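Local structure of 3',5'-cyclic-nucleotide phosphodiesterase 1 (4OJV) at residues A[117-129]-A[151-165]. The protein is a class-II cyclic-nucleotide phosphodiesterase of the metallo-hydrolase/oxidoreductase clan, built on two mixed beta sheets and carrying a pair of zinc ions. Numbering follows the deposited sequence.
Sequences VFQGITDYYITHP and KKKTIWGLPHTIDVL. With ZN (zinc ion), chain D.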
ATOM      1  N   VAL A 117      15.130  11.017  -6.218  1.00 13.24           N
ATOM      2  CA  VAL A 117      13.945  11.573  -6.882  1.00 13.12           C
ATOM      3  C   VAL A 117      12.896  11.912  -5.836  1.00 12.57           C
ATOM      4  O   VAL A 117      12.277  12.979  -5.879  1.00 13.00           O
ATOM      5  CB  VAL A 117      13.346  10.605  -7.930  1.00 14.92           C
ATOM      6  CG1 VAL A 117      12.014  11.122  -8.468  1.00 16.86           C
ATOM      7  CG2 VAL A 117      14.321  10.384  -9.073  1.00 17.36           C
ATOM      8  N   PHE A 118      12.701  11.001  -4.884  1.00 12.50           N
ATOM      9  CA  PHE A 118      11.646  11.171  -3.915  1.00 12.14           C
ATOM     10  C   PHE A 118      11.859  12.351  -2.956  1.00 12.11           C
ATOM     11  O   PHE A 118      10.891  12.991  -2.513  1.00 11.99           O
ATOM     12  CB  PHE A 118      11.404   9.867  -3.168  1.00 12.84           C
ATOM     13  CG  PHE A 118      10.188   9.900  -2.336  1.00 12.95           C
ATOM     14  CD1 PHE A 118       8.924   9.996  -2.917  1.00 13.64           C
ATOM     15  CD2 PHE A 118      10.295   9.890  -0.954  1.00 14.00           C
ATOM     16  CE1 PHE A 118       7.779  10.051  -2.134  1.00 14.22           C
ATOM     17  CE2 PHE A 118       9.149   9.926  -0.161  1.00 14.63           C
ATOM     18  CZ  PHE A 118       7.897  10.015  -0.751  1.00 13.77           C
ATOM     19  N   GLN A 119      13.121  12.679  -2.678  1.00 12.68           N
ATOM     20  CA  GLN A 119      13.393  13.851  -1.845  1.00 14.15           C
ATOM     21  C   GLN A 119      12.847  15.145  -2.465  1.00 12.57           C
ATOM     22  O   GLN A 119      12.545  16.091  -1.753  1.00 14.05           O
ATOM     23  CB  GLN A 119      14.885  13.956  -1.488  1.00 19.20           C
ATOM     24  CG  GLN A 119      15.807  14.585  -2.520  1.00 26.92           C
ATOM     25  CD  GLN A 119      17.143  15.013  -1.924  1.00 32.21           C
ATOM     26  OE1 GLN A 119      17.296  15.116  -0.700  1.00 33.97           O
ATOM     27  NE2 GLN A 119      18.116  15.268  -2.789  1.00 36.50           N
ATOM     28  N   GLY A 120      12.693  15.157  -3.788  1.00 12.14           N
ATOM     29  CA  GLY A 120      12.152  16.304  -4.495  1.00 13.11           C
ATOM     30  C   GLY A 120      10.658  16.516  -4.338  1.00 12.42           C
ATOM     31  O   GLY A 120      10.166  17.600  -4.647  1.00 13.81           O
ATOM     32  N   ILE A 121       9.923  15.511  -3.869  1.00 12.90           N
ATOM     33  CA  ILE A 121       8.501  15.746  -3.604  1.00 15.66           C
ATOM     34  C   ILE A 121       8.344  16.698  -2.388  1.00 15.57           C
ATOM     35  O   ILE A 121       8.531  16.277  -1.240  1.00 24.19           O
ATOM     36  CB  ILE A 121       7.745  14.422  -3.442  1.00 17.84           C
ATOM     37  CG1 ILE A 121       7.684  13.665  -4.763  1.00 20.07           C
ATOM     38  CG2 ILE A 121       6.314  14.682  -3.002  1.00 21.92           C
ATOM     39  CD1 ILE A 121       8.914  12.910  -5.164  1.00 21.00           C
ATOM     40  N   THR A 122       8.082  17.978  -2.665  1.00 16.45           N
ATOM     41  CA  THR A 122       8.064  19.048  -1.652  1.00 19.72           C
ATOM     42  C   THR A 122       6.714  19.150  -0.936  1.00 17.89           C
ATOM     43  O   THR A 122       6.634  19.469   0.261  1.00 17.94           O
ATOM     44  CB  THR A 122       8.382  20.438  -2.274  1.00 18.72           C
ATOM     45  OG1 THR A 122       7.424  20.784  -3.300  1.00 22.27           O
ATOM     46  CG2 THR A 122       9.800  20.499  -2.836  1.00 22.13           C
ATOM     47  N   ASP A 123       5.654  18.880  -1.684  1.00 13.46           N
ATOM     48  CA  ASP A 123       4.308  19.245  -1.284  1.00 11.73           C
ATOM     49  C   ASP A 123       3.346  18.182  -1.788  1.00 10.56           C
ATOM     50  O   ASP A 123       3.402  17.787  -2.954  1.00 10.79           O
ATOM     51  CB  ASP A 123       3.886  20.593  -1.907  1.00 14.52           C
ATOM     52  CG  ASP A 123       4.704  21.792  -1.415  1.00 15.99           C
ATOM     53  OD1 ASP A 123       4.509  22.253  -0.278  1.00 16.13           O
ATOM     54  OD2 ASP A 123       5.485  22.314  -2.223  1.00 20.28           O
ATOM     55  N   TYR A 124       2.452  17.742  -0.909  1.00  9.48           N
ATOM     56  CA  TYR A 124       1.320  16.897  -1.276  1.00  9.28           C
ATOM     57  C   TYR A 124       0.043  17.706  -1.136  1.00  9.72           C
ATOM     58  O   TYR A 124      -0.117  18.433  -0.144  1.00 11.43           O
ATOM     59  CB  TYR A 124       1.196  15.710  -0.328  1.00  9.78           C
ATOM     60  CG  TYR A 124       2.283  14.666  -0.368  1.00  9.67           C
ATOM     61  CD1 TYR A 124       3.502  14.873   0.268  1.00 11.28           C
ATOM     62  CD2 TYR A 124       2.065  13.443  -0.994  1.00 10.01           C
ATOM     63  CE1 TYR A 124       4.487  13.894   0.257  1.00 12.41           C
ATOM     64  CE2 TYR A 124       3.041  12.456  -1.003  1.00 10.78           C
ATOM     65  CZ  TYR A 124       4.245  12.694  -0.376  1.00 11.52           C
ATOM     66  OH  TYR A 124       5.219  11.722  -0.345  1.00 13.07           O
ATOM     67  N   TYR A 125      -0.866  17.552  -2.098  1.00  9.14           N
ATOM     68  CA  TYR A 125      -2.210  18.111  -2.005  1.00  9.11           C
ATOM     69  C   TYR A 125      -3.155  16.931  -1.910  1.00  9.26           C
ATOM     70  O   TYR A 125      -3.367  16.213  -2.886  1.00  9.82           O
ATOM     71  CB  TYR A 125      -2.499  19.009  -3.220  1.00 10.15           C
ATOM     72  CG  TYR A 125      -1.624  20.239  -3.202  1.00  9.79           C
ATOM     73  CD1 TYR A 125      -0.362  20.224  -3.789  1.00 10.33           C
ATOM     74  CD2 TYR A 125      -2.029  21.397  -2.540  1.00 11.28           C
ATOM     75  CE1 TYR A 125       0.459  21.343  -3.747  1.00 12.09           C
ATOM     76  CE2 TYR A 125      -1.215  22.511  -2.484  1.00 11.79           C
ATOM     77  CZ  TYR A 125       0.026  22.474  -3.081  1.00 12.20           C
ATOM     78  OH  TYR A 125       0.847  23.580  -3.040  1.00 15.85           O
ATOM     79  N   ILE A 126      -3.692  16.708  -0.717  1.00  9.28           N
ATOM     80  CA  ILE A 126      -4.482  15.514  -0.437  1.00  9.60           C
ATOM     81  C   ILE A 126      -5.958  15.845  -0.589  1.00  9.49           C
ATOM     82  O   ILE A 126      -6.420  16.885  -0.105  1.00 10.15           O
ATOM     83  CB  ILE A 126      -4.170  14.963   0.981  1.00  9.84           C
ATOM     84  CG1 ILE A 126      -2.663  14.676   1.134  1.00 10.53           C
ATOM     85  CG2 ILE A 126      -5.006  13.720   1.286  1.00 10.56           C
ATOM     86  CD1 ILE A 126      -2.086  13.658   0.164  1.00 11.04           C
ATOM     87  N   THR A 127      -6.687  14.971  -1.281  1.00  9.42           N
ATOM     88  CA  THR A 127      -8.097  15.238  -1.568  1.00  9.47           C
ATOM     89  C   THR A 127      -9.023  14.818  -0.430  1.00  9.43           C
ATOM     90  O   THR A 127     -10.019  15.473  -0.141  1.00 10.56           O
ATOM     91  CB  THR A 127      -8.544  14.560  -2.881  1.00  9.76           C
ATOM     92  OG1 THR A 127      -8.479  13.129  -2.735  1.00  9.76           O
ATOM     93  CG2 THR A 127      -7.701  15.048  -4.069  1.00 10.35           C
ATOM     94  N   HIS A 128      -8.705  13.689   0.186  1.00 10.37           N
ATOM     95  CA  HIS A 128      -9.445  13.180   1.336  1.00 10.27           C
ATOM     96  C   HIS A 128      -8.604  12.130   2.006  1.00  9.60           C
ATOM     97  O   HIS A 128      -7.682  11.600   1.385  1.00  9.75           O
ATOM     98  CB  HIS A 128     -10.851  12.685   0.963  1.00 10.46           C
ATOM     99  CG  HIS A 128     -10.889  11.427   0.108  1.00 10.29           C
ATOM    100  ND1 HIS A 128     -10.361  11.348  -1.144  1.00 10.80           N
ATOM    101  CD2 HIS A 128     -11.476  10.190   0.368  1.00 10.97           C
ATOM    102  CE1 HIS A 128     -10.618  10.113  -1.654  1.00 11.09           C
ATOM    103  NE2 HIS A 128     -11.306   9.407  -0.733  1.00 11.57           N
ATOM    104  N   PRO A 129      -8.878  11.825   3.285  1.00  9.61           N
ATOM    105  CA  PRO A 129      -7.959  10.999   4.062  1.00 10.17           C
ATOM    106  C   PRO A 129      -8.271   9.502   4.057  1.00  9.48           C
ATOM    107  O   PRO A 129      -7.716   8.761   4.860  1.00 10.37           O
ATOM    108  CB  PRO A 129      -8.093  11.585   5.465  1.00 11.39           C
ATOM    109  CG  PRO A 129      -9.541  11.956   5.531  1.00 11.10           C
ATOM    110  CD  PRO A 129      -9.873  12.483   4.155  1.00 10.57           C
ATOM    111  N   LYS A 151      15.598  18.181   2.900  1.00 29.75           N
ATOM    112  CA  LYS A 151      14.446  18.710   2.186  1.00 28.24           C
ATOM    113  C   LYS A 151      13.182  18.347   2.976  1.00 27.64           C
ATOM    114  O   LYS A 151      12.959  17.178   3.300  1.00 31.10           O
ATOM    115  CB  LYS A 151      14.375  18.131   0.770  1.00 28.56           C
ATOM    116  CG  LYS A 151      15.510  18.554  -0.155  1.00 28.91           C
ATOM    117  CD  LYS A 151      15.210  18.123  -1.580  1.00 31.18           C
ATOM    118  CE  LYS A 151      16.339  18.461  -2.538  1.00 33.68           C
ATOM    119  NZ  LYS A 151      16.117  17.815  -3.864  1.00 30.69           N
ATOM    120  N   LYS A 152      12.372  19.355   3.287  1.00 23.86           N
ATOM    121  CA  LYS A 152      11.184  19.182   4.128  1.00 23.89           C
ATOM    122  C   LYS A 152       9.933  19.005   3.281  1.00 22.73           C
ATOM    123  O   LYS A 152       9.852  19.540   2.171  1.00 25.27           O
ATOM    124  CB  LYS A 152      11.006  20.381   5.057  1.00 25.90           C
ATOM    125  CG  LYS A 152      12.192  20.642   5.974  1.00 26.24           C
ATOM    126  CD  LYS A 152      11.856  21.672   7.039  1.00 32.45           C
ATOM    127  CE  LYS A 152      13.017  21.851   8.004  1.00 35.03           C
ATOM    128  NZ  LYS A 152      12.653  22.717   9.159  1.00 39.63           N
ATOM    129  N   LYS A 153       8.965  18.257   3.810  1.00 18.18           N
ATOM    130  CA  LYS A 153       7.700  18.013   3.113  1.00 16.73           C
ATOM    131  C   LYS A 153       6.501  18.627   3.827  1.00 14.62           C
ATOM    132  O   LYS A 153       6.420  18.628   5.059  1.00 15.68           O
ATOM    133  CB  LYS A 153       7.450  16.517   2.931  1.00 16.79           C
ATOM    134  CG  LYS A 153       8.493  15.757   2.115  1.00 19.82           C
ATOM    135  CD  LYS A 153       7.933  14.398   1.713  1.00 24.48           C
ATOM    136  CE  LYS A 153       8.997  13.342   1.464  1.00 26.50           C
ATOM    137  NZ  LYS A 153       9.645  13.484   0.140  1.00 20.96           N
ATOM    138  N   THR A 154       5.568  19.133   3.036  1.00 12.46           N
ATOM    139  CA  THR A 154       4.336  19.716   3.535  1.00 12.02           C
ATOM    140  C   THR A 154       3.148  18.984   2.926  1.00 11.01           C
ATOM    141  O   THR A 154       3.113  18.724   1.712  1.00 11.81           O
ATOM    142  CB  THR A 154       4.251  21.225   3.219  1.00 13.79           C
ATOM    143  OG1 THR A 154       5.390  21.888   3.774  1.00 17.14           O
ATOM    144  CG2 THR A 154       2.992  21.837   3.811  1.00 15.33           C
ATOM    145  N   ILE A 155       2.185  18.646   3.777  1.00 10.38           N
ATOM    146  CA  ILE A 155       0.940  18.000   3.376  1.00 10.76           C
ATOM    147  C   ILE A 155      -0.148  19.065   3.490  1.00 10.68           C
ATOM    148  O   ILE A 155      -0.388  19.594   4.589  1.00 11.08           O
ATOM    149  CB  ILE A 155       0.589  16.815   4.305  1.00 11.52           C
ATOM    150  CG1 ILE A 155       1.700  15.756   4.321  1.00 12.91           C
ATOM    151  CG2 ILE A 155      -0.738  16.205   3.891  1.00 12.52           C
ATOM    152  CD1 ILE A 155       1.624  14.817   5.512  1.00 15.06           C
ATOM    153  N   TRP A 156      -0.764  19.396   2.356  1.00 10.56           N
ATOM    154  CA  TRP A 156      -1.821  20.396   2.273  1.00 10.71           C
ATOM    155  C   TRP A 156      -3.157  19.747   2.088  1.00 10.96           C
ATOM    156  O   TRP A 156      -3.281  18.712   1.419  1.00 10.85           O
ATOM    157  CB  TRP A 156      -1.599  21.297   1.077  1.00 11.63           C
ATOM    158  CG  TRP A 156      -0.289  22.021   1.032  1.00 12.07           C
ATOM    159  CD1 TRP A 156       0.909  21.583   0.489  1.00 13.09           C
ATOM    160  CD2 TRP A 156      -0.024  23.374   1.517  1.00 14.06           C
ATOM    161  NE1 TRP A 156       1.878  22.549   0.604  1.00 13.39           N
ATOM    162  CE2 TRP A 156       1.379  23.650   1.210  1.00 14.47           C
ATOM    163  CE3 TRP A 156      -0.786  24.353   2.146  1.00 16.00           C
ATOM    164  CZ2 TRP A 156       1.980  24.859   1.540  1.00 17.51           C
ATOM    165  CZ3 TRP A 156      -0.173  25.569   2.471  1.00 18.24           C
ATOM    166  CH2 TRP A 156       1.179  25.811   2.178  1.00 19.07           C
ATOM    167  N   GLY A 157      -4.201  20.379   2.613  1.00 10.92           N
ATOM    168  CA  GLY A 157      -5.558  19.903   2.395  1.00 11.70           C
ATOM    169  C   GLY A 157      -6.563  20.860   2.986  1.00 11.73           C
ATOM    170  O   GLY A 157      -6.202  21.769   3.735  1.00 12.49           O
ATOM    171  N   LEU A 158      -7.823  20.656   2.650  1.00 11.18           N
ATOM    172  CA  LEU A 158      -8.908  21.318   3.352  1.00 12.42           C
ATOM    173  C   LEU A 158      -8.996  20.749   4.773  1.00 12.80           C
ATOM    174  O   LEU A 158      -8.447  19.682   5.050  1.00 12.14           O
ATOM    175  CB  LEU A 158     -10.220  21.118   2.587  1.00 12.80           C
ATOM    176  CG  LEU A 158     -10.331  21.787   1.207  1.00 13.69           C
ATOM    177  CD1 LEU A 158     -11.679  21.465   0.582  1.00 15.10           C
ATOM    178  CD2 LEU A 158     -10.099  23.291   1.270  1.00 16.24           C
ATOM    179  N   PRO A 159      -9.685  21.457   5.692  1.00 13.68           N
ATOM    180  CA  PRO A 159      -9.772  20.956   7.072  1.00 13.79           C
ATOM    181  C   PRO A 159     -10.315  19.531   7.226  1.00 12.92           C
ATOM    182  O   PRO A 159      -9.837  18.796   8.090  1.00 13.94           O
ATOM    183  CB  PRO A 159     -10.697  21.970   7.748  1.00 16.84           C
ATOM    184  CG  PRO A 159     -10.451  23.234   6.995  1.00 16.78           C
ATOM    185  CD  PRO A 159     -10.264  22.810   5.560  1.00 15.42           C
ATOM    186  N   HIS A 160     -11.265  19.112   6.396  1.00 13.62           N
ATOM    187  CA  HIS A 160     -11.825  17.749   6.530  1.00 14.47           C
ATOM    188  C   HIS A 160     -10.768  16.681   6.339  1.00 14.31           C
ATOM    189  O   HIS A 160     -10.913  15.551   6.810  1.00 15.68           O
ATOM    190  CB  HIS A 160     -13.007  17.524   5.582  1.00 14.61           C
ATOM    191  CG  HIS A 160     -12.608  17.330   4.136  1.00 14.41           C
ATOM    192  ND1 HIS A 160     -12.629  18.332   3.237  1.00 14.69           N
ATOM    193  CD2 HIS A 160     -12.176  16.195   3.453  1.00 14.64           C
ATOM    194  CE1 HIS A 160     -12.230  17.862   2.039  1.00 13.87           C
ATOM    195  NE2 HIS A 160     -11.944  16.559   2.177  1.00 14.72           N
ATOM    196  N   THR A 161      -9.699  17.036   5.637  1.00 12.80           N
ATOM    197  CA  THR A 161      -8.562  16.148   5.439  1.00 11.80           C
ATOM    198  C   THR A 161      -7.526  16.338   6.541  1.00 10.66           C
ATOM    199  O   THR A 161      -7.132  15.376   7.192  1.00 10.94           O
ATOM    200  CB  THR A 161      -7.932  16.403   4.066  1.00 11.98           C
ATOM    201  OG1 THR A 161      -8.875  16.049   3.046  1.00 12.55           O
ATOM    202  CG2 THR A 161      -6.663  15.593   3.882  1.00 12.00           C
ATOM    203  N   ILE A 162      -7.088  17.576   6.759  1.00 11.51           N
ATOM    204  CA  ILE A 162      -5.980  17.822   7.670  1.00 12.48           C
ATOM    205  C   ILE A 162      -6.302  17.411   9.105  1.00 12.28           C
ATOM    206  O   ILE A 162      -5.481  16.794   9.782  1.00 12.04           O
ATOM    207  CB  ILE A 162      -5.500  19.290   7.587  1.00 13.45           C
ATOM    208  CG1 ILE A 162      -4.929  19.585   6.189  1.00 14.69           C
ATOM    209  CG2 ILE A 162      -4.498  19.602   8.694  1.00 14.46           C
ATOM    210  CD1 ILE A 162      -3.704  18.770   5.805  1.00 14.81           C
ATOM    211  N   ASP A 163      -7.516  17.729   9.553  1.00 11.72           N
ATOM    212  CA  ASP A 163      -7.916  17.400  10.922  1.00 13.03           C
ATOM    213  C   ASP A 163      -7.893  15.885  11.141  1.00 11.17           C
ATOM    214  O   ASP A 163      -7.490  15.403  12.202  1.00 11.78           O
ATOM    215  CB  ASP A 163      -9.300  17.976  11.240  1.00 14.71           C
ATOM    216  CG  ASP A 163      -9.319  19.503  11.281  1.00 17.82           C
ATOM    217  OD1 ASP A 163      -8.246  20.137  11.353  1.00 22.25           O
ATOM    218  OD2 ASP A 163     -10.434  20.063  11.253  1.00 23.54           O
ATOM    219  N   VAL A 164      -8.313  15.134  10.126  1.00 11.04           N
ATOM    220  CA  VAL A 164      -8.316  13.683  10.213  1.00 10.95           C
ATOM    221  C   VAL A 164      -6.895  13.127  10.220  1.00 10.42           C
ATOM    222  O   VAL A 164      -6.587  12.216  10.982  1.00 10.71           O
ATOM    223  CB  VAL A 164      -9.156  13.073   9.076  1.00 11.09           C
ATOM    224  CG1 VAL A 164      -8.978  11.564   8.995  1.00 12.06           C
ATOM    225  CG2 VAL A 164     -10.618  13.422   9.297  1.00 12.26           C
ATOM    226  N   LEU A 165      -6.012  13.677   9.389  1.00 10.19           N
ATOM    227  CA  LEU A 165      -4.623  13.210   9.391  1.00 10.38           C
ATOM    228  C   LEU A 165      -3.970  13.441  10.761  1.00 10.56           C
ATOM    229  O   LEU A 165      -3.232  12.582  11.266  1.00 11.10           O
ATOM    230  CB  LEU A 165      -3.813  13.877   8.274  1.00 10.93           C
ATOM    231  CG  LEU A 165      -4.254  13.540   6.848  1.00 12.01           C
ATOM    232  CD1 LEU A 165      -3.354  14.253   5.851  1.00 13.57           C
ATOM    233  CD2 LEU A 165      -4.291  12.043   6.571  1.00 14.18           C
TER
HETATM  234 ZN    ZN D 403     -12.424   7.557  -0.994  1.00 14.28          ZN
HETATM  235  O   HOH W   1      11.361  15.792   0.572  1.00 24.31           O
HETATM  236  O   HOH W   2      16.216  15.310   2.057  1.00 31.61           O
HETATM  237  O   HOH W   3       7.659  21.485   2.072  1.00 29.09           O
HETATM  238  O   HOH W   4      -8.484  18.181   1.219  1.00 10.89           O
HETATM  239  O   HOH W   5     -10.961   6.385  -1.353  1.00 13.33           O
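Lys151 lays its extended chain across Gln119, CD 3.4 Å from Gln119 O, at the start of two neighbouring parallel strands, 121-125 and 153-157, joined through helix 135-140 as a beta-alpha-beta unit of the metallo-hydrolase/oxidoreductase fold. Lys153 curls back at its last torsion (chi4 -79°), which carries NZ over one face of the Phe118 ring in a cation-pi contact, 4.0 Å from the ring centroid. The same ammonium gives a weak hydrogen bond to Ile121 O and a firmer one to a water that also bonds Gln119 O. Thr154 N binds Thr122 O and Thr154 O receives Tyr124 N, the alternation expected of parallel strands. Ile155 sets CG2 against CG1 of Ile126, with Leu137 of the connecting helix touching both side chains.

Trp156 is held over one face and at its edge: its five-membered ring forms an offset stack with Tyr125, planes 8° apart, while NE1 donates a straight bond to Asp123 OD1 (2.8 Å), in the indole plane but from above the carboxylate plane. Asp123 OD2 is itself held by Thr122 OG1 and Thr200. Beyond Gly157, His160 NE2 donates a hydrogen bond to Thr127 O, which Thr226 also bonds, and Thr161 CG2 packs on Ile126 CG2 (3.6 Å). Val164 CG1 meets Pro129 CG at 3.5 Å, beside Leu173 and Ile174 of the second subunit. In sequence between Thr127 and Pro129, His128 turns its ring away from segment 151-165 to a zinc ion that His130, His213, Asp244 and a water also bind; its ND1 donates to Thr127 OG1 close to the imidazole plane, which helps fix the ring's rotation, and NE2 meets the zinc ion at 2.2 Å.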